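Local coordinates for acetyl-CoA hydrolase/transferase family protein (Porphyromonas gingivalis, PDB 2NVV) that probably transfers coenzyme A between acetyl-CoA and acetate or hydrolyses acetyl-CoA, and binds zinc, at residues A[31-36]-A[64-69]; A[57-62]-A[80-85]. One frame throughout, in Å; residues are numbered along the deposited sequence.

Contact 1: A[31-36]-A[64-69]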
ATOM      1  N   ASN A  31     -11.557  24.393  -8.566  1.00  7.16           N
ATOM      2  CA  ASN A  31     -12.306  23.809  -9.673  1.00  6.39           C
ATOM      3  C   ASN A  31     -13.118  24.816 -10.468  1.00  6.48           C
ATOM      4  O   ASN A  31     -13.594  25.811  -9.925  1.00  6.39           O
ATOM      5  CB  ASN A  31     -13.269  22.747  -9.143  1.00  6.39           C
ATOM      6  CG  ASN A  31     -12.642  21.383  -9.046  1.00  6.93           C
ATOM      7  OD1 ASN A  31     -12.580  20.641 -10.024  1.00  7.10           O
ATOM      8  ND2 ASN A  31     -12.161  21.045  -7.867  1.00  8.28           N
ATOM      9  N   PRO A  32     -13.292  24.565 -11.777  1.00  6.67           N
ATOM     10  CA  PRO A  32     -14.073  25.465 -12.622  1.00  6.44           C
ATOM     11  C   PRO A  32     -15.525  25.395 -12.124  1.00  7.78           C
ATOM     12  O   PRO A  32     -15.981  24.329 -11.715  1.00  6.39           O
ATOM     13  CB  PRO A  32     -13.877  24.870 -14.017  1.00  6.39           C
ATOM     14  CG  PRO A  32     -13.670  23.409 -13.734  1.00  6.75           C
ATOM     15  CD  PRO A  32     -12.728  23.465 -12.575  1.00  6.39           C
ATOM     16  N   LYS A  33     -16.240  26.522 -12.159  1.00  7.54           N
ATOM     17  CA  LYS A  33     -17.610  26.579 -11.653  1.00  7.41           C
ATOM     18  C   LYS A  33     -18.719  26.995 -12.629  1.00  7.98           C
ATOM     19  O   LYS A  33     -19.906  26.837 -12.323  1.00  8.18           O
ATOM     20  CB  LYS A  33     -17.646  27.519 -10.449  1.00  7.05           C
ATOM     21  CG  LYS A  33     -16.672  27.161  -9.361  1.00  6.84           C
ATOM     22  CD  LYS A  33     -16.475  28.327  -8.408  1.00  8.07           C
ATOM     23  CE  LYS A  33     -15.533  27.961  -7.265  1.00 10.41           C
ATOM     24  NZ  LYS A  33     -14.155  27.679  -7.722  1.00 10.50           N
ATOM     25  N   VAL A  34     -18.356  27.525 -13.792  1.00  7.91           N
ATOM     26  CA  VAL A  34     -19.385  27.968 -14.726  1.00  7.59           C
ATOM     27  C   VAL A  34     -19.398  27.243 -16.085  1.00  7.92           C
ATOM     28  O   VAL A  34     -20.453  27.065 -16.701  1.00  7.74           O
ATOM     29  CB  VAL A  34     -19.289  29.509 -14.928  1.00  8.16           C
ATOM     30  CG1 VAL A  34     -18.140  29.844 -15.846  1.00  9.67           C
ATOM     31  CG2 VAL A  34     -20.601  30.057 -15.468  1.00  9.47           C
ATOM     32  N   VAL A  35     -18.239  26.799 -16.543  1.00  7.91           N
ATOM     33  CA  VAL A  35     -18.193  26.102 -17.813  1.00  6.51           C
ATOM     34  C   VAL A  35     -18.819  24.703 -17.763  1.00  6.58           C
ATOM     35  O   VAL A  35     -19.600  24.339 -18.642  1.00  6.43           O
ATOM     36  CB  VAL A  35     -16.750  26.003 -18.343  1.00  6.39           C
ATOM     37  CG1 VAL A  35     -16.715  25.133 -19.612  1.00  7.31           C
ATOM     38  CG2 VAL A  35     -16.229  27.395 -18.655  1.00  6.39           C
ATOM     39  N   PRO A  36     -18.477  23.892 -16.741  1.00  6.39           N
ATOM     40  CA  PRO A  36     -19.081  22.552 -16.699  1.00  6.85           C
ATOM     41  C   PRO A  36     -20.616  22.544 -16.769  1.00  6.85           C
ATOM     42  O   PRO A  36     -21.214  21.610 -17.310  1.00  6.39           O
ATOM     43  CB  PRO A  36     -18.529  21.955 -15.399  1.00  6.39           C
ATOM     44  CG  PRO A  36     -18.065  23.143 -14.615  1.00  6.97           C
ATOM     45  CD  PRO A  36     -17.510  24.063 -15.645  1.00  6.39           C
ATOM     46  N   GLY A  64     -17.283  20.624  -6.950  1.00  9.00           N
ATOM     47  CA  GLY A  64     -18.548  21.145  -6.438  1.00  9.58           C
ATOM     48  C   GLY A  64     -19.774  20.454  -7.021  1.00 10.31           C
ATOM     49  O   GLY A  64     -19.666  19.469  -7.765  1.00 10.89           O
ATOM     50  N   ALA A  65     -20.951  20.960  -6.677  1.00  9.05           N
ATOM     51  CA  ALA A  65     -22.187  20.404  -7.211  1.00  9.02           C
ATOM     52  C   ALA A  65     -22.348  20.971  -8.626  1.00  8.84           C
ATOM     53  O   ALA A  65     -23.157  20.493  -9.420  1.00 10.60           O
ATOM     54  CB  ALA A  65     -23.364  20.817  -6.333  1.00  7.35           C
ATOM     55  N   ARG A  66     -21.560  22.001  -8.929  1.00  8.65           N
ATOM     56  CA  ARG A  66     -21.607  22.666 -10.230  1.00  7.82           C
ATOM     57  C   ARG A  66     -20.606  22.057 -11.199  1.00  7.62           C
ATOM     58  O   ARG A  66     -20.235  22.667 -12.197  1.00  7.14           O
ATOM     59  CB  ARG A  66     -21.329  24.151 -10.037  1.00  8.58           C
ATOM     60  CG  ARG A  66     -22.184  24.729  -8.935  1.00  9.26           C
ATOM     61  CD  ARG A  66     -21.517  25.904  -8.290  1.00 11.46           C
ATOM     62  NE  ARG A  66     -21.568  27.078  -9.136  1.00 13.75           N
ATOM     63  CZ  ARG A  66     -20.995  28.228  -8.823  1.00 14.65           C
ATOM     64  NH1 ARG A  66     -20.324  28.341  -7.676  1.00 15.05           N
ATOM     65  NH2 ARG A  66     -21.103  29.261  -9.647  1.00 14.93           N
ATOM     66  N   LEU A  67     -20.183  20.840 -10.882  1.00  7.60           N
ATOM     67  CA  LEU A  67     -19.238  20.099 -11.692  1.00  6.94           C
ATOM     68  C   LEU A  67     -19.826  18.687 -11.814  1.00  6.96           C
ATOM     69  O   LEU A  67     -20.534  18.378 -12.782  1.00  7.88           O
ATOM     70  CB  LEU A  67     -17.877  20.054 -10.996  1.00  7.22           C
ATOM     71  CG  LEU A  67     -16.585  19.761 -11.778  1.00  8.50           C
ATOM     72  CD1 LEU A  67     -16.810  18.666 -12.826  1.00  6.88           C
ATOM     73  CD2 LEU A  67     -16.105  21.021 -12.423  1.00 10.14           C
ATOM     74  N   ASP A  68     -19.550  17.838 -10.829  1.00  7.39           N
ATOM     75  CA  ASP A  68     -20.062  16.473 -10.851  1.00  7.33           C
ATOM     76  C   ASP A  68     -21.582  16.466 -10.778  1.00  8.01           C
ATOM     77  O   ASP A  68     -22.249  15.735 -11.495  1.00  8.35           O
ATOM     78  CB  ASP A  68     -19.522  15.668  -9.668  1.00  8.37           C
ATOM     79  CG  ASP A  68     -18.085  15.263  -9.843  1.00  8.95           C
ATOM     80  OD1 ASP A  68     -17.725  14.840 -10.958  1.00  9.97           O
ATOM     81  OD2 ASP A  68     -17.319  15.350  -8.859  1.00  9.96           O
ATOM     82  N   GLY A  69     -22.127  17.279  -9.887  1.00  7.88           N
ATOM     83  CA  GLY A  69     -23.568  17.329  -9.740  1.00  7.47           C
ATOM     84  C   GLY A  69     -24.296  17.634 -11.031  1.00  6.40           C
ATOM     85  O   GLY A  69     -25.105  16.834 -11.505  1.00  6.39           O
TER
HETATM   86  O   HOH W   1     -17.134  23.198  -9.144  1.00  3.49           O
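Leu-67 places its CD2 methyl among Pro-32, Pro-36 and Asn-31, crossing the two proline rings obliquely. Its CG lies anti to the backbone N (chi1 -160°), and CD2 comes within 3.7 Å of Pro-32 CG and 3.6 Å of Pro-36 CG. Pro-36 CG also reaches the carbonyl oxygen of Arg-66. The other main overlap is between two basic side chains, which meet through carbon rather than charge. Lys-33 CB sits over the centre of one face of the Arg-66 guanidinium, 3.8 Å above its plane, and the Arg-66 chain, bent at chi3 (75°), brings that group across. Their charged ends diverge, with Lys-33 NZ and Arg-66 NH1 6.2 Å apart, and each has an acidic partner: Lys-33 NZ forms a salt bridge with Glu-126 and Arg-66 NH2 one with Glu-214, which should offset the like charges. The segments lead into helices 35-47 and 65-73, beside the parallel sheet of the N-terminal alpha/beta domain; the helices flank strand 55-58 in sequence, and Pro-32 and Leu-67 both touch Phe-23 of strand 20-23. Lys-33 is further held by a bond from NZ to Asn-31 O, 2.9 Å long and in the carbonyl plane, made possible by the turn at chi4 (65°) that folds the amine back over its own loop. No direct hydrogen bond joins the segments; a water donates to Pro-32 O at 3.0 Å and accepts a weak bond from Gly-64 N.

Contact 2: A[57-62]-A[80-85]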
HETATM    1  N   MSE A  57     -14.056  11.849 -17.400  1.00  7.62           N
HETATM    2  CA  MSE A  57     -13.653  12.861 -16.434  1.00  9.36           C
HETATM    3  C   MSE A  57     -12.499  12.478 -15.528  1.00  8.76           C
HETATM    4  O   MSE A  57     -12.559  11.480 -14.821  1.00  7.92           O
HETATM    5  CB  MSE A  57     -14.849  13.232 -15.563  1.00 10.96           C
HETATM    6  CG  MSE A  57     -16.033  13.777 -16.327  1.00 14.67           C
HETATM    7 SE   MSE A  57     -17.584  14.034 -15.189  1.00 22.46          SE
HETATM    8  CE  MSE A  57     -16.861  15.405 -14.029  1.00 19.48           C
ATOM      9  N   PHE A  58     -11.452  13.290 -15.552  1.00  7.39           N
ATOM     10  CA  PHE A  58     -10.275  13.096 -14.704  1.00  6.39           C
ATOM     11  C   PHE A  58     -10.235  14.345 -13.825  1.00  6.39           C
ATOM     12  O   PHE A  58     -10.214  15.468 -14.349  1.00  6.39           O
ATOM     13  CB  PHE A  58      -8.968  13.071 -15.515  1.00  6.39           C
ATOM     14  CG  PHE A  58      -8.856  11.944 -16.514  1.00  6.39           C
ATOM     15  CD1 PHE A  58      -8.880  12.206 -17.888  1.00  6.39           C
ATOM     16  CD2 PHE A  58      -8.660  10.633 -16.086  1.00  6.39           C
ATOM     17  CE1 PHE A  58      -8.705  11.183 -18.821  1.00  6.65           C
ATOM     18  CE2 PHE A  58      -8.484   9.596 -17.006  1.00  7.17           C
ATOM     19  CZ  PHE A  58      -8.506   9.870 -18.380  1.00  6.42           C
ATOM     20  N   THR A  59     -10.229  14.166 -12.507  1.00  7.13           N
ATOM     21  CA  THR A  59     -10.166  15.300 -11.587  1.00  6.39           C
ATOM     22  C   THR A  59      -9.094  15.033 -10.526  1.00  6.39           C
ATOM     23  O   THR A  59      -8.465  13.979 -10.521  1.00  6.39           O
ATOM     24  CB  THR A  59     -11.514  15.512 -10.862  1.00  6.39           C
ATOM     25  OG1 THR A  59     -11.773  14.395  -9.993  1.00  6.83           O
ATOM     26  CG2 THR A  59     -12.638  15.635 -11.849  1.00  6.39           C
ATOM     27  N   GLY A  60      -8.876  15.996  -9.638  1.00  6.39           N
ATOM     28  CA  GLY A  60      -7.902  15.803  -8.578  1.00  6.39           C
ATOM     29  C   GLY A  60      -8.574  14.925  -7.550  1.00  6.39           C
ATOM     30  O   GLY A  60      -8.123  13.813  -7.267  1.00  6.39           O
ATOM     31  N   ALA A  61      -9.679  15.440  -7.017  1.00  6.39           N
ATOM     32  CA  ALA A  61     -10.492  14.733  -6.038  1.00  6.42           C
ATOM     33  C   ALA A  61     -11.947  15.147  -6.287  1.00  6.39           C
ATOM     34  O   ALA A  61     -12.411  15.125  -7.434  1.00  6.39           O
ATOM     35  CB  ALA A  61     -10.055  15.096  -4.634  1.00  6.39           C
ATOM     36  N   SER A  62     -12.651  15.530  -5.221  1.00  6.39           N
ATOM     37  CA  SER A  62     -14.040  15.953  -5.318  1.00  6.39           C
ATOM     38  C   SER A  62     -14.157  17.318  -5.989  1.00  6.93           C
ATOM     39  O   SER A  62     -13.201  18.096  -6.048  1.00  8.31           O
ATOM     40  CB  SER A  62     -14.684  15.997  -3.933  1.00  6.69           C
ATOM     41  OG  SER A  62     -13.954  16.841  -3.065  1.00  8.53           O
ATOM     42  N   ARG A  80     -15.602   8.227 -14.680  1.00  7.60           N
ATOM     43  CA  ARG A  80     -15.107   9.173 -13.684  1.00  6.39           C
ATOM     44  C   ARG A  80     -13.974   8.634 -12.801  1.00  6.39           C
ATOM     45  O   ARG A  80     -13.991   7.472 -12.384  1.00  6.39           O
ATOM     46  CB  ARG A  80     -16.282   9.599 -12.797  1.00  6.39           C
ATOM     47  CG  ARG A  80     -15.937  10.561 -11.683  1.00  6.39           C
ATOM     48  CD  ARG A  80     -15.812  11.978 -12.198  1.00  6.39           C
ATOM     49  NE  ARG A  80     -15.676  12.917 -11.088  1.00  6.39           N
ATOM     50  CZ  ARG A  80     -14.621  12.984 -10.287  1.00  6.39           C
ATOM     51  NH1 ARG A  80     -14.594  13.862  -9.290  1.00  6.39           N
ATOM     52  NH2 ARG A  80     -13.590  12.186 -10.492  1.00  6.39           N
ATOM     53  N   THR A  81     -13.002   9.501 -12.517  1.00  6.39           N
ATOM     54  CA  THR A  81     -11.851   9.177 -11.668  1.00  6.39           C
ATOM     55  C   THR A  81     -11.281  10.477 -11.107  1.00  6.93           C
ATOM     56  O   THR A  81     -11.392  11.532 -11.730  1.00  6.39           O
ATOM     57  CB  THR A  81     -10.704   8.501 -12.436  1.00  6.65           C
ATOM     58  OG1 THR A  81     -11.155   8.099 -13.730  1.00 10.06           O
ATOM     59  CG2 THR A  81     -10.210   7.289 -11.682  1.00  6.39           C
ATOM     60  N   PRO A  82     -10.607  10.410  -9.951  1.00  6.91           N
ATOM     61  CA  PRO A  82     -10.356   9.205  -9.167  1.00  6.39           C
ATOM     62  C   PRO A  82     -11.122   9.180  -7.839  1.00  6.39           C
ATOM     63  O   PRO A  82     -11.179   8.148  -7.162  1.00  6.39           O
ATOM     64  CB  PRO A  82      -8.854   9.272  -8.966  1.00  6.39           C
ATOM     65  CG  PRO A  82      -8.658  10.740  -8.673  1.00  6.39           C
ATOM     66  CD  PRO A  82      -9.634  11.463  -9.600  1.00  6.39           C
ATOM     67  N   TYR A  83     -11.717  10.316  -7.484  1.00  6.39           N
ATOM     68  CA  TYR A  83     -12.463  10.458  -6.244  1.00  6.39           C
ATOM     69  C   TYR A  83     -13.624  11.415  -6.482  1.00  6.39           C
ATOM     70  O   TYR A  83     -13.479  12.401  -7.210  1.00  6.59           O
ATOM     71  CB  TYR A  83     -11.544  11.039  -5.163  1.00  6.39           C
ATOM     72  CG  TYR A  83     -12.157  11.201  -3.786  1.00  6.39           C
ATOM     73  CD1 TYR A  83     -12.001  10.218  -2.807  1.00  6.61           C
ATOM     74  CD2 TYR A  83     -12.869  12.351  -3.446  1.00  6.39           C
ATOM     75  CE1 TYR A  83     -12.533  10.379  -1.524  1.00  6.39           C
ATOM     76  CE2 TYR A  83     -13.405  12.519  -2.178  1.00  6.39           C
ATOM     77  CZ  TYR A  83     -13.233  11.538  -1.220  1.00  6.39           C
ATOM     78  OH  TYR A  83     -13.745  11.713   0.050  1.00  6.39           O
ATOM     79  N   GLN A  84     -14.779  11.119  -5.886  1.00  6.39           N
ATOM     80  CA  GLN A  84     -15.937  11.995  -6.007  1.00  6.39           C
ATOM     81  C   GLN A  84     -16.618  12.105  -4.657  1.00  7.07           C
ATOM     82  O   GLN A  84     -16.353  11.321  -3.745  1.00  6.39           O
ATOM     83  CB  GLN A  84     -16.937  11.498  -7.072  1.00  6.39           C
ATOM     84  CG  GLN A  84     -17.565  10.122  -6.851  1.00  6.39           C
ATOM     85  CD  GLN A  84     -18.583  10.095  -5.726  1.00  6.79           C
ATOM     86  OE1 GLN A  84     -19.446  10.987  -5.619  1.00  6.39           O
ATOM     87  NE2 GLN A  84     -18.505   9.059  -4.886  1.00  6.40           N
ATOM     88  N   SER A  85     -17.491  13.096  -4.532  1.00  7.77           N
ATOM     89  CA  SER A  85     -18.200  13.334  -3.294  1.00  8.81           C
ATOM     90  C   SER A  85     -19.497  14.133  -3.510  1.00  9.62           C
ATOM     91  O   SER A  85     -19.818  15.033  -2.745  1.00 11.54           O
ATOM     92  CB  SER A  85     -17.266  14.065  -2.333  1.00  7.51           C
ATOM     93  OG  SER A  85     -17.957  14.420  -1.159  1.00  9.85           O
TER
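Strands 55-58 and 77-81 lie side by side and parallel, and two backbone hydrogen bonds fix their register: Thr-81 N to Met-57 O, nearly along the C=O axis, and Thr-59 N to Thr-81 O at 3.0 Å. With helix 65-73 between them in sequence they form a beta-alpha-beta unit. The tight part lies around Arg-80, whose CG is anti to the backbone N and whose chain bends at chi2 (79°), carrying the guanidinium against the loop after strand 55-58. Thr-59 CG2 covers the centre of one guanidinium face, 3.6 Å above its plane; Gln-84 CB lies over the opposite face, offset toward the rim. The CB of Met-57, present as selenomethionine, packs 3.7 Å from Arg-80 CD. Ala-61 O meets the guanidinium in its plane, accepting from Arg-80 NH1 at 3.1 Å and, on a lone pair, from Thr-59 OG1 at 2.7 Å. Pro-82, after a cis peptide, sets its ring against the carbonyl oxygens of Thr-59 and Gly-60. The looser, partly exposed side begins at Tyr-83, whose ring edge faces Ser-62 N, and at Ser-85, whose CB meets Ser-62 CB at 3.6 Å. This side borders Asn-374, predicted to bind CoA. Arg-80 NH1 also gives a weak bond to Tyr-83 O while NE pairs with Asp-68, so one buried guanidinium, probably kept charged by that acid, ties together the loops that follow the strands.

How the contacts relate
Both contacts lie in the N-terminal domain and interlock along the chain, since strand 55-58 leads to helix 65-73 and that helix to strand 77-81. Contact 2 is nearer the centre of the chain, about 10 Å from it against 18 Å for contact 1 (centre to centre); most of its touching residues are buried and the rest only partly exposed, whereas contact 1 is largely buried with an exposed arginine at its margin. Strand pairing and a buried guanidinium hold contact 2; apolar overlap, a lysine carbon on an arginine face and a weakly bridging water join contact 1. The two meet where Asp-68 OD1 lies 2.8 Å from Arg-80 NE and Leu-67 CD1 packs 3.5 Å from Met-57 CE.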